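PDB 4IY1: halohydrin dehalogenase from Rhizobium radiobacter, which probably catalyses the conversion of vicinal halohydrins to epoxides with release of halide, and the reverse opening of epoxides by nucleophiles such as cyanide. Local coordinates for residues V60-I63 against E64-S68; D99-A103 against L104-P108; Y186-S189 against E190-K193. The protein carries 37 engineered substitutions. All blocks are in the same frame, centred on the assembly; numbering follows the deposited sequence.

Contact 1: V60-I63 against E64-S68. Engineered in segment 60-63: Val60 (natural residue Ala).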
loop_
_atom_site.group_PDB
_atom_site.type_symbol
_atom_site.label_atom_id
_atom_site.label_comp_id
_atom_site.label_asym_id
_atom_site.label_seq_id
_atom_site.Cartn_x
_atom_site.Cartn_y
_atom_site.Cartn_z
ATOM N N VAL B 60 -10.378 31.122 -2.696
ATOM C CA VAL B 60 -11.717 31.473 -3.160
ATOM C C VAL B 60 -11.717 32.678 -4.124
ATOM O O VAL B 60 -12.385 32.657 -5.146
ATOM C CB VAL B 60 -12.696 31.761 -2.005
ATOM C CG1 VAL B 60 -13.976 32.356 -2.585
ATOM C CG2 VAL B 60 -12.995 30.494 -1.207
ATOM N N GLU B 61 -10.956 33.720 -3.812
ATOM C CA GLU B 61 -10.824 34.823 -4.761
ATOM C C GLU B 61 -10.142 34.384 -6.077
ATOM O O GLU B 61 -10.498 34.862 -7.163
ATOM C CB GLU B 61 -10.097 35.996 -4.131
ATOM C CG GLU B 61 -8.735 35.641 -3.576
ATOM C CD GLU B 61 -7.848 36.849 -3.397
ATOM O OE1 GLU B 61 -8.230 37.943 -3.870
ATOM O OE2 GLU B 61 -6.732 36.690 -2.868
ATOM N N LEU B 62 -9.274 33.379 -6.011
ATOM C CA LEU B 62 -8.688 32.855 -7.254
ATOM C C LEU B 62 -9.735 32.167 -8.141
ATOM O O LEU B 62 -9.942 32.556 -9.290
ATOM C CB LEU B 62 -7.505 31.938 -6.982
ATOM C CG LEU B 62 -6.806 31.399 -8.256
ATOM C CD1 LEU B 62 -6.050 32.505 -8.982
ATOM C CD2 LEU B 62 -5.872 30.229 -7.928
ATOM N N ILE B 63 -10.426 31.179 -7.596
ATOM C CA ILE B 63 -11.490 30.509 -8.325
ATOM C C ILE B 63 -12.534 31.487 -8.925
ATOM O O ILE B 63 -12.945 31.341 -10.082
ATOM C CB ILE B 63 -12.192 29.486 -7.429
ATOM C CG1 ILE B 63 -11.174 28.475 -6.868
ATOM C CG2 ILE B 63 -13.297 28.785 -8.182
ATOM C CD1 ILE B 63 -10.498 27.613 -7.906
ATOM N N GLU B 64 -13.000 32.442 -8.131
ATOM C CA GLU B 64 -13.989 33.410 -8.629
ATOM C C GLU B 64 -13.392 34.297 -9.722
ATOM O O GLU B 64 -14.046 34.595 -10.717
ATOM C CB GLU B 64 -14.528 34.284 -7.490
ATOM C CG GLU B 64 -15.208 33.482 -6.393
ATOM C CD GLU B 64 -15.925 34.347 -5.365
ATOM O OE1 GLU B 64 -17.044 33.968 -4.957
ATOM O OE2 GLU B 64 -15.352 35.373 -4.923
ATOM N N ALA B 65 -12.142 34.709 -9.535
ATOM C CA ALA B 65 -11.494 35.578 -10.504
ATOM C C ALA B 65 -11.303 34.866 -11.857
ATOM O O ALA B 65 -11.540 35.450 -12.916
ATOM C CB ALA B 65 -10.172 36.097 -9.955
ATOM N N VAL B 66 -10.925 33.590 -11.816
ATOM C CA VAL B 66 -10.787 32.786 -13.033
ATOM C C VAL B 66 -12.155 32.533 -13.626
ATOM O O VAL B 66 -12.325 32.551 -14.849
ATOM C CB VAL B 66 -10.122 31.410 -12.754
ATOM C CG1 VAL B 66 -10.144 30.549 -14.007
ATOM C CG2 VAL B 66 -8.688 31.574 -12.219
ATOM N N THR B 67 -13.105 32.179 -12.774
ATOM C CA THR B 67 -14.464 31.913 -13.230
ATOM C C THR B 67 -15.092 33.147 -13.896
ATOM O O THR B 67 -15.764 33.027 -14.931
ATOM C CB THR B 67 -15.366 31.411 -12.082
ATOM O OG1 THR B 67 -14.842 30.180 -11.567
ATOM C CG2 THR B 67 -16.798 31.160 -12.581
ATOM N N SER B 68 -14.828 34.333 -13.342
ATOM C CA SER B 68 -15.310 35.585 -13.947
ATOM C C SER B 68 -14.732 35.752 -15.330
ATOM O O SER B 68 -15.456 35.845 -16.299
ATOM C CB SER B 68 -14.920 36.805 -13.105
ATOM O OG SER B 68 -15.649 36.846 -11.899
#
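Thr67 lays its hydroxyl over the carbonyl of Ile63, one helical turn back, with OG1 2.7 Å from Ile63 O. The hydroxyl is the donor and stands above the carbonyl plane, 36° out of it. Thr67 N donates to the same Ile63 O at 2.8 Å from the opposite face, which leaves this oxygen gripped by two bonds from one residue. The first torsion explains the fit: with chi1 at -61° OG1 sits beside its own backbone N and opposite the carbonyl carbon, facing the preceding turn. A small beta-branched alcohol suits such a place, its hydroxyl serving the backbone while CG2 stands opposite the backbone N. A valine here would probably cost Ile63 O its second donor and leave the side-chain amide of Gln118, which makes a weak bond to OG1, without that partner.

On the outer side, Val60, an engineered residue, runs alongside Glu64, its CG1 3.9 Å from Glu64 CD. The glutamate chain reaches out extended, its aliphatic CG 3.2 Å from Val60 O, so its carboxylate can stay near solvent. Glu61 turns its own carboxylate back to the backbone N atoms of Gln57 and Glu58, just ahead of the helix.

The inner side is apolar, as befits a helix lying on a sheet. Leu62 CD1 and Val66 CG2 come within 4.3 Å, and both side chains rest on Ile5 of strand 3-6. Ile63 also touches this strand and, with Val60, meets Ala114, so helix 59-70 lies against both strand 3-6 and helix 94-122.

Contact 2: D99-A103 against L104-P108. Engineered in segment 99-103: Asp99 (natural residue Gly), Met100 (natural residue Ala). Engineered in segment 104-108: Lys107 (natural residue Arg).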
loop_
_atom_site.group_PDB
_atom_site.type_symbol
_atom_site.label_atom_id
_atom_site.label_comp_id
_atom_site.label_asym_id
_atom_site.label_seq_id
_atom_site.Cartn_x
_atom_site.Cartn_y
_atom_site.Cartn_z
ATOM N N ASP B 99 2.075 25.153 10.166
ATOM C CA ASP B 99 2.387 25.828 8.903
ATOM C C ASP B 99 2.613 24.835 7.750
ATOM O O ASP B 99 2.243 25.111 6.611
ATOM C CB ASP B 99 3.624 26.734 9.037
ATOM C CG ASP B 99 3.416 27.894 10.005
ATOM O OD1 ASP B 99 2.255 28.251 10.312
ATOM O OD2 ASP B 99 4.437 28.418 10.505
ATOM N N MET B 100 3.335 23.755 8.021
ATOM C CA MET B 100 3.503 22.663 7.044
ATOM C C MET B 100 2.128 22.137 6.577
ATOM O O MET B 100 1.806 22.160 5.389
ATOM C CB MET B 100 4.353 21.538 7.663
ATOM C CG MET B 100 4.875 20.464 6.700
ATOM S SD MET B 100 6.031 21.098 5.486
ATOM C CE MET B 100 7.547 20.973 6.449
ATOM N N VAL B 101 1.278 21.765 7.521
ATOM C CA VAL B 101 -0.046 21.243 7.165
ATOM C C VAL B 101 -0.865 22.338 6.429
ATOM O O VAL B 101 -1.489 22.097 5.387
ATOM C CB VAL B 101 -0.760 20.711 8.424
ATOM C CG1 VAL B 101 -2.202 20.354 8.112
ATOM C CG2 VAL B 101 -0.017 19.484 8.967
ATOM N N GLU B 102 -0.763 23.569 6.909
ATOM C CA GLU B 102 -1.393 24.673 6.217
ATOM C C GLU B 102 -0.999 24.713 4.738
ATOM O O GLU B 102 -1.871 24.697 3.859
ATOM C CB GLU B 102 -1.124 26.008 6.933
ATOM C CG GLU B 102 -2.017 27.135 6.417
ATOM C CD GLU B 102 -3.493 26.916 6.761
ATOM O OE1 GLU B 102 -3.785 26.292 7.806
ATOM O OE2 GLU B 102 -4.371 27.360 5.988
ATOM N N ALA B 103 0.309 24.677 4.444
ATOM C CA ALA B 103 0.783 24.798 3.032
ATOM C C ALA B 103 0.462 23.555 2.187
ATOM O O ALA B 103 0.124 23.675 1.006
ATOM C CB ALA B 103 2.298 25.121 2.975
ATOM N N LEU B 104 0.604 22.357 2.766
ATOM C CA LEU B 104 0.604 21.143 1.928
ATOM C C LEU B 104 -0.738 20.428 1.915
ATOM O O LEU B 104 -1.008 19.630 1.026
ATOM C CB LEU B 104 1.703 20.166 2.366
ATOM C CG LEU B 104 3.126 20.742 2.229
ATOM C CD1 LEU B 104 4.173 19.694 2.572
ATOM C CD2 LEU B 104 3.338 21.297 0.810
ATOM N N GLN B 105 -1.577 20.722 2.899
ATOM C CA GLN B 105 -2.769 19.901 3.159
ATOM C C GLN B 105 -4.028 20.728 3.194
ATOM O O GLN B 105 -5.003 20.422 2.486
ATOM C CB GLN B 105 -2.596 19.157 4.475
ATOM C CG GLN B 105 -3.117 17.750 4.484
ATOM C CD GLN B 105 -2.948 17.105 5.856
ATOM O OE1 GLN B 105 -1.883 17.189 6.448
ATOM N NE2 GLN B 105 -4.008 16.466 6.370
ATOM N N ILE B 106 -4.034 21.778 4.012
ATOM C CA ILE B 106 -5.230 22.692 4.054
ATOM C C ILE B 106 -5.427 23.377 2.700
ATOM O O ILE B 106 -6.562 23.555 2.208
ATOM C CB ILE B 106 -5.103 23.764 5.152
ATOM C CG1 ILE B 106 -4.745 23.152 6.509
ATOM C CG2 ILE B 106 -6.354 24.604 5.222
ATOM C CD1 ILE B 106 -5.719 22.118 7.037
ATOM N N LYS B 107 -4.311 23.664 2.042
ATOM C CA LYS B 107 -4.356 24.409 0.775
ATOM C C LYS B 107 -5.089 23.637 -0.307
ATOM O O LYS B 107 -6.018 24.163 -0.917
ATOM C CB LYS B 107 -2.927 24.832 0.337
ATOM C CG LYS B 107 -2.855 25.547 -1.010
ATOM C CD LYS B 107 -3.494 26.936 -0.953
ATOM C CE LYS B 107 -2.729 27.874 -0.028
ATOM N NZ LYS B 107 -3.564 29.058 0.248
ATOM N N PRO B 108 -4.698 22.361 -0.548
ATOM C CA PRO B 108 -5.429 21.666 -1.602
ATOM C C PRO B 108 -6.917 21.465 -1.252
ATOM O O PRO B 108 -7.765 21.413 -2.147
ATOM C CB PRO B 108 -4.700 20.298 -1.712
ATOM C CG PRO B 108 -3.684 20.280 -0.626
ATOM C CD PRO B 108 -3.401 21.729 -0.299
#
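The flat amide of Gln105 lies alongside Val101, with the methyl CG1 3.6 Å from Gln105 OE1, while its polar atoms bond across the subunit boundary: OE1 to NE2 of Gln105 and NE2 to the hydroxyl of Tyr97, both of the second subunit. The carboxylate of Glu102 likewise meets an aliphatic neighbour, Ile106. Glu102 OE1 lies 3.5 Å from Ile106 CG1, and OE2 is equally close to CG2, so the branched side chain touches both oxygens. Glu102 CG stands opposite the backbone N (chi1 -167°), and a bend at chi2 then brings the carboxylate along the helix toward Ile106; its charge is met by a salt bridge to Arg98 of the second subunit. In both pairs a polar end bonds to the partner subunit while a beta-branched residue packs beside it.

This is helix 94-122 of the Rossmann-like short-chain dehydrogenase/reductase fold, whose counterpart in relatives commonly pairs subunits through a four-helix bundle with the following long helix; here Val101 meets Val101 of the second subunit.

The backbone is irregular. Leu104 N donates to Met100 O in an ordinary turn, but Val101 O accepts both Gln105 N at 2.8 Å and Ile106 N at 2.9 Å, marking a wider pi-type turn. Lys107 N reaches Glu102 O only weakly, and Pro108, which has no N-H to give, follows at a kink.

On the side turned to helix 143-163, the engineered Met100 runs beside Leu104, with SD 3.7 Å from CD1. Leu104 also touches Tyr145 and Arg149 of that helix. The engineered Lys107 leads outward instead, to a long, weak ion pair with Glu58.

Contact 3: Y186-S189 against E190-K193. Engineered in segment 186-189: Tyr186 (natural residue Phe), Ser189 (natural residue Thr).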
loop_
_atom_site.group_PDB
_atom_site.type_symbol
_atom_site.label_atom_id
_atom_site.label_comp_id
_atom_site.label_asym_id
_atom_site.label_seq_id
_atom_site.Cartn_x
_atom_site.Cartn_y
_atom_site.Cartn_z
ATOM N N TYR B 186 11.718 20.943 -6.206
ATOM C CA TYR B 186 12.516 20.462 -5.067
ATOM C C TYR B 186 13.847 19.918 -5.557
ATOM O O TYR B 186 14.643 19.413 -4.753
ATOM C CB TYR B 186 11.787 19.340 -4.289
ATOM C CG TYR B 186 10.635 19.853 -3.451
ATOM C CD1 TYR B 186 10.843 20.322 -2.156
ATOM C CD2 TYR B 186 9.363 19.998 -4.006
ATOM C CE1 TYR B 186 9.797 20.823 -1.402
ATOM C CE2 TYR B 186 8.327 20.547 -3.274
ATOM C CZ TYR B 186 8.543 20.936 -1.974
ATOM O OH TYR B 186 7.495 21.461 -1.257
ATOM N N TYR B 187 14.071 19.959 -6.873
ATOM C CA TYR B 187 15.319 19.404 -7.435
ATOM C C TYR B 187 15.920 20.347 -8.465
ATOM O O TYR B 187 15.867 20.073 -9.674
ATOM C CB TYR B 187 15.078 18.016 -8.057
ATOM C CG TYR B 187 14.979 16.913 -7.035
ATOM C CD1 TYR B 187 13.775 16.656 -6.368
ATOM C CD2 TYR B 187 16.104 16.208 -6.642
ATOM C CE1 TYR B 187 13.695 15.682 -5.381
ATOM C CE2 TYR B 187 16.034 15.232 -5.652
ATOM C CZ TYR B 187 14.825 14.962 -5.033
ATOM O OH TYR B 187 14.756 13.946 -4.087
ATOM N N PRO B 188 16.418 21.511 -7.994
ATOM C CA PRO B 188 16.977 22.519 -8.886
ATOM C C PRO B 188 18.173 21.961 -9.687
ATOM O O PRO B 188 18.904 21.078 -9.192
ATOM C CB PRO B 188 17.406 23.654 -7.932
ATOM C CG PRO B 188 17.526 23.021 -6.601
ATOM C CD PRO B 188 16.533 21.888 -6.577
ATOM N N SER B 189 18.233 22.338 -10.965
ATOM C CA SER B 189 19.287 21.905 -11.885
ATOM C C SER B 189 20.650 21.863 -11.195
ATOM O O SER B 189 21.324 20.825 -11.188
ATOM C CB SER B 189 19.330 22.824 -13.104
ATOM O OG SER B 189 18.121 22.733 -13.849
ATOM N N GLU B 190 20.993 22.945 -10.508
ATOM C CA GLU B 190 22.078 22.894 -9.535
ATOM C C GLU B 190 21.526 22.856 -8.125
ATOM O O GLU B 190 20.713 23.706 -7.758
ATOM C CB GLU B 190 22.984 24.105 -9.708
ATOM C CG GLU B 190 22.997 24.635 -11.135
ATOM C CD GLU B 190 24.174 25.546 -11.381
ATOM O OE1 GLU B 190 24.561 26.278 -10.440
ATOM O OE2 GLU B 190 24.724 25.512 -12.503
ATOM N N PRO B 191 22.000 21.901 -7.305
ATOM C CA PRO B 191 23.200 21.097 -7.535
ATOM C C PRO B 191 22.954 19.766 -8.262
ATOM O O PRO B 191 23.882 18.977 -8.438
ATOM C CB PRO B 191 23.715 20.823 -6.112
ATOM C CG PRO B 191 22.503 20.923 -5.224
ATOM C CD PRO B 191 21.410 21.651 -5.975
ATOM N N TRP B 192 21.714 19.511 -8.667
ATOM C CA TRP B 192 21.311 18.161 -9.054
ATOM C C TRP B 192 21.845 17.670 -10.355
ATOM O O TRP B 192 22.120 16.479 -10.493
ATOM C CB TRP B 192 19.793 18.006 -9.002
ATOM C CG TRP B 192 19.350 17.968 -7.580
ATOM C CD1 TRP B 192 18.867 19.032 -6.838
ATOM C CD2 TRP B 192 19.666 16.921 -6.591
ATOM N NE1 TRP B 192 18.797 18.702 -5.512
ATOM C CE2 TRP B 192 19.208 17.426 -5.311
ATOM C CE3 TRP B 192 20.143 15.616 -6.669
ATOM C CZ2 TRP B 192 19.266 16.663 -4.154
ATOM C CZ3 TRP B 192 20.236 14.875 -5.500
ATOM C CH2 TRP B 192 19.781 15.374 -4.275
ATOM N N LYS B 193 21.948 18.569 -11.336
ATOM C CA LYS B 193 22.579 18.245 -12.615
ATOM C C LYS B 193 24.094 18.529 -12.644
ATOM O O LYS B 193 24.812 17.946 -13.449
ATOM C CB LYS B 193 21.864 18.947 -13.776
ATOM C CG LYS B 193 20.697 18.146 -14.357
ATOM C CD LYS B 193 20.274 18.677 -15.722
ATOM C CE LYS B 193 19.150 19.702 -15.602
ATOM N NZ LYS B 193 17.814 19.028 -15.658
#
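Aromatic contact dominates where Tyr187 meets Trp192. The tyrosine presents its edge to the face of the indole in an edge-to-face pair, its ring centroid 4.8 Å from that of the five-membered ring and the planes inclined at 57°. Tyr187 CD2 is centred over the indole, 3.6 Å from Trp192 CE2, and CE2 of the tyrosine follows toward Trp192 CZ2. With chi1 at -72°, Trp192 CG lies beside its own backbone N, a setting that swings the indole back over the residues before the helix. Trp249 of the third subunit joins both rings.

Apolar contact is added by Pro188, whose CD is 3.7 Å from Trp192 CD1 and whose CG approaches Pro191 CD. Rigid proline rings suit this tight reversal, and the peptide bond before Pro191 is cis.

The reversal starts the short helix 189-192, which follows strand 170-175 in a region where halohydrin dehalogenases, unlike the related dehydrogenases, carry a halide site in place of a nicotinamide pocket. Pro188 occupies the N-cap position.

Among backbone bonds, Trp192 N donates to Pro188 O at 3.3 Å, in the carbonyl plane. The same oxygen lies in the plane of the indole at its edge, 3.1 Å from CD1, so one carbonyl takes the Trp192 N-H and also borders the ring.

Polar side chains gather at the far end: the engineered Ser189 places OG 3.6 Å from Lys193 CE, and both share Asp179, OG by a hydrogen bond and the ammonium by a salt bridge. The ring of the engineered Tyr186 leads off from the turn, and its hydroxyl hydrogen-bonds Ala82 O.

The three contacts lie in series along one Rossmann-like domain. Contact 2 is the most buried, its centre about 12 Å from that of the chain, whereas contacts 1 and 3 are partly exposed and stand on opposite sides of the chain's centre. Contacts 1 and 2 belong to different helices, 59-70 and 94-122, that pack against each other, yet their nearest atoms remain about 8 Å apart. Contact 1 has no partner from another chain of the assembly; contact 2 meets the second subunit with apolar side chains as well as amides and a salt bridge, and contact 3 meets the third with aromatic rings. Helical bonding is regular in 60-68, has a pi-type turn in 99-108, and in 186-193 there is a proline-rich turn.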